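Local coordinates for glycerophosphoryl diester phosphodiesterase (Parabacteroides distasonis, PDB 3MZ2), which probably hydrolyses glycerophosphodiesters, using a TIM-barrel fold of the glycerophosphodiester phosphodiesterase family, at residues 9-14 and 128-134. Residues are numbered along the deposited sequence; the frame is centred on the assembly and turned at random.
Sequences MNTLQI and WARGKTI
Leu12 N donates to Lys132 O (2.9 Å), a nearly straight hydrogen bond (166° at the hydrogen) that joins strand 10-12 to the loop between helix 122-129 and strand 135-137. The donor stands above the carbonyl plane, 48° out of it. The same oxygen takes a CA-H...O contact from Thr11 CA (3.3 Å), and a water lies 3.2 Å from both Lys132 O and Asn10 O and can donate to them, though it has more acceptors in reach than protons. At the end of helix 122-129, Ala129 O accepts from both Lys132 N and Thr133 N, bonds that probably steady the turn carrying Lys132 O; Gly131 takes a positive phi, where a CB would collide with Arg130 O.

Apolar contacts lie at both ends. At one, Ile134 CD1 meets Ile14 CD1 (3.6 Å) and Leu12 CD1 (3.8 Å), its side chain crossing each of theirs at about a right angle, while Leu20 of helix 17-23 touches Ile134 too. Replacing Ile134 with an alanine would probably leave the ends of Leu12 and Ile14 without their shared partner and open a gap beside helix 17-23. At the other end, the selenium of selenomethionine Met9 reaches the Trp128 ring at its edge, near the ring plane, with SE 4.2 Å from CZ2. Lys132 CD lies over one face of that indole, offset toward the rim; the lysine chain is extended until a bend at chi4 (72°) turns NZ to an in-plane lone pair of Trp128 O (2.9 Å).

Strand 10-12, paired antiparallel with strand 289-291, thus meets this barrel loop through a single direct backbone hydrogen bond and mainly apolar packing, so its hold there probably rests more on side-chain fit than on polar bonding.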
loop_
_atom_site.group_PDB
_atom_site.type_symbol
_atom_site.label_atom_id
_atom_site.label_comp_id
_atom_site.label_asym_id
_atom_site.label_seq_id
_atom_site.Cartn_x
_atom_site.Cartn_y
_atom_site.Cartn_z
HETATM N N MSE A 9 29.865 -15.601 -8.481
HETATM C CA MSE A 9 28.686 -15.342 -7.640
HETATM C C MSE A 9 28.192 -16.594 -6.889
HETATM O O MSE A 9 28.230 -17.726 -7.410
HETATM C CB MSE A 9 27.500 -14.802 -8.462
HETATM C CG MSE A 9 27.540 -13.281 -8.777
HETATM SE SE MSE A 9 26.122 -12.965 -9.998
HETATM C CE MSE A 9 26.771 -14.256 -11.358
ATOM N N ASN A 10 27.733 -16.374 -5.674
ATOM C CA ASN A 10 26.984 -17.386 -4.929
ATOM C C ASN A 10 25.603 -17.519 -5.542
ATOM O O ASN A 10 24.928 -16.496 -5.824
ATOM C CB ASN A 10 26.828 -16.986 -3.470
ATOM C CG ASN A 10 28.134 -16.990 -2.719
ATOM O OD1 ASN A 10 28.624 -18.034 -2.317
ATOM N ND2 ASN A 10 28.659 -15.815 -2.461
ATOM N N THR A 11 25.175 -18.763 -5.731
ATOM C CA THR A 11 23.876 -19.050 -6.270
ATOM C C THR A 11 23.085 -19.999 -5.375
ATOM O O THR A 11 23.637 -20.766 -4.569
ATOM C CB THR A 11 23.953 -19.657 -7.713
ATOM O OG1 THR A 11 24.657 -20.910 -7.689
ATOM C CG2 THR A 11 24.615 -18.661 -8.650
ATOM N N LEU A 12 21.768 -19.916 -5.503
ATOM C CA LEU A 12 20.891 -20.953 -5.004
ATOM C C LEU A 12 20.548 -21.949 -6.134
ATOM O O LEU A 12 20.415 -21.562 -7.306
ATOM C CB LEU A 12 19.623 -20.339 -4.441
ATOM C CG LEU A 12 19.756 -19.226 -3.402
ATOM C CD1 LEU A 12 18.358 -18.658 -3.031
ATOM C CD2 LEU A 12 20.508 -19.716 -2.150
ATOM N N GLN A 13 20.383 -23.203 -5.774
ATOM C CA GLN A 13 20.131 -24.284 -6.723
ATOM C C GLN A 13 18.758 -24.881 -6.487
ATOM O O GLN A 13 18.598 -25.816 -5.700
ATOM C CB GLN A 13 21.247 -25.317 -6.619
ATOM C CG GLN A 13 22.598 -24.648 -6.919
ATOM C CD GLN A 13 22.740 -24.282 -8.397
ATOM O OE1 GLN A 13 22.442 -23.142 -8.843
ATOM N NE2 GLN A 13 23.157 -25.261 -9.177
ATOM N N ILE A 14 17.764 -24.281 -7.145
ATOM C CA ILE A 14 16.350 -24.568 -6.941
ATOM C C ILE A 14 15.775 -24.772 -8.330
ATOM O O ILE A 14 15.597 -23.821 -9.080
ATOM C CB ILE A 14 15.681 -23.408 -6.157
ATOM C CG1 ILE A 14 16.249 -23.343 -4.719
ATOM C CG2 ILE A 14 14.170 -23.584 -6.118
ATOM C CD1 ILE A 14 15.862 -22.156 -3.932
ATOM N N TRP A 128 17.295 -12.735 -15.324
ATOM C CA TRP A 128 18.591 -12.858 -14.648
ATOM C C TRP A 128 18.561 -13.763 -13.432
ATOM O O TRP A 128 19.483 -14.503 -13.172
ATOM C CB TRP A 128 19.045 -11.470 -14.217
ATOM C CG TRP A 128 20.293 -11.498 -13.375
ATOM C CD1 TRP A 128 21.593 -11.585 -13.830
ATOM C CD2 TRP A 128 20.362 -11.503 -11.959
ATOM N NE1 TRP A 128 22.462 -11.621 -12.759
ATOM C CE2 TRP A 128 21.727 -11.587 -11.602
ATOM C CE3 TRP A 128 19.403 -11.444 -10.935
ATOM C CZ2 TRP A 128 22.155 -11.577 -10.247
ATOM C CZ3 TRP A 128 19.835 -11.476 -9.591
ATOM C CH2 TRP A 128 21.193 -11.552 -9.278
ATOM N N ALA A 129 17.473 -13.726 -12.692
ATOM C CA ALA A 129 17.409 -14.452 -11.427
ATOM C C ALA A 129 17.359 -15.977 -11.623
ATOM O O ALA A 129 17.778 -16.724 -10.740
ATOM C CB ALA A 129 16.214 -13.970 -10.607
ATOM N N ARG A 130 16.793 -16.437 -12.738
ATOM C CA ARG A 130 16.576 -17.866 -12.960
ATOM C C ARG A 130 17.904 -18.619 -12.845
ATOM O O ARG A 130 18.832 -18.346 -13.620
ATOM C CB ARG A 130 15.974 -18.093 -14.346
ATOM C CG ARG A 130 15.446 -19.510 -14.614
ATOM C CD ARG A 130 14.943 -19.607 -16.059
ATOM N NE ARG A 130 14.686 -20.960 -16.549
ATOM C CZ ARG A 130 14.388 -21.228 -17.822
ATOM N NH1 ARG A 130 14.314 -20.237 -18.707
ATOM N NH2 ARG A 130 14.157 -22.479 -18.205
ATOM N N GLY A 131 17.997 -19.553 -11.892
ATOM C CA GLY A 131 19.232 -20.330 -11.691
ATOM C C GLY A 131 20.281 -19.685 -10.809
ATOM O O GLY A 131 21.368 -20.268 -10.600
ATOM N N LYS A 132 20.001 -18.465 -10.336
ATOM C CA LYS A 132 20.894 -17.764 -9.433
ATOM C C LYS A 132 20.307 -17.485 -8.050
ATOM O O LYS A 132 21.012 -17.594 -7.049
ATOM C CB LYS A 132 21.347 -16.446 -10.025
ATOM C CG LYS A 132 22.018 -16.563 -11.363
ATOM C CD LYS A 132 22.466 -15.201 -11.834
ATOM C CE LYS A 132 22.969 -15.271 -13.261
ATOM N NZ LYS A 132 21.933 -15.478 -14.369
ATOM N N THR A 133 19.039 -17.079 -7.981
ATOM C CA THR A 133 18.453 -16.600 -6.743
ATOM C C THR A 133 16.908 -16.698 -6.832
ATOM O O THR A 133 16.366 -17.310 -7.741
ATOM C CB THR A 133 18.920 -15.132 -6.466
ATOM O OG1 THR A 133 18.434 -14.683 -5.184
ATOM C CG2 THR A 133 18.439 -14.171 -7.528
ATOM N N ILE A 134 16.225 -16.113 -5.869
ATOM C CA ILE A 134 14.784 -16.037 -5.828
ATOM C C ILE A 134 14.468 -14.581 -5.603
ATOM O O ILE A 134 15.086 -13.943 -4.754
ATOM C CB ILE A 134 14.219 -16.824 -4.624
ATOM C CG1 ILE A 134 14.698 -18.251 -4.607
ATOM C CG2 ILE A 134 12.652 -16.753 -4.559
ATOM C CD1 ILE A 134 14.615 -18.895 -3.289
HETATM O O HOH W 1 22.244 -16.723 -4.185
#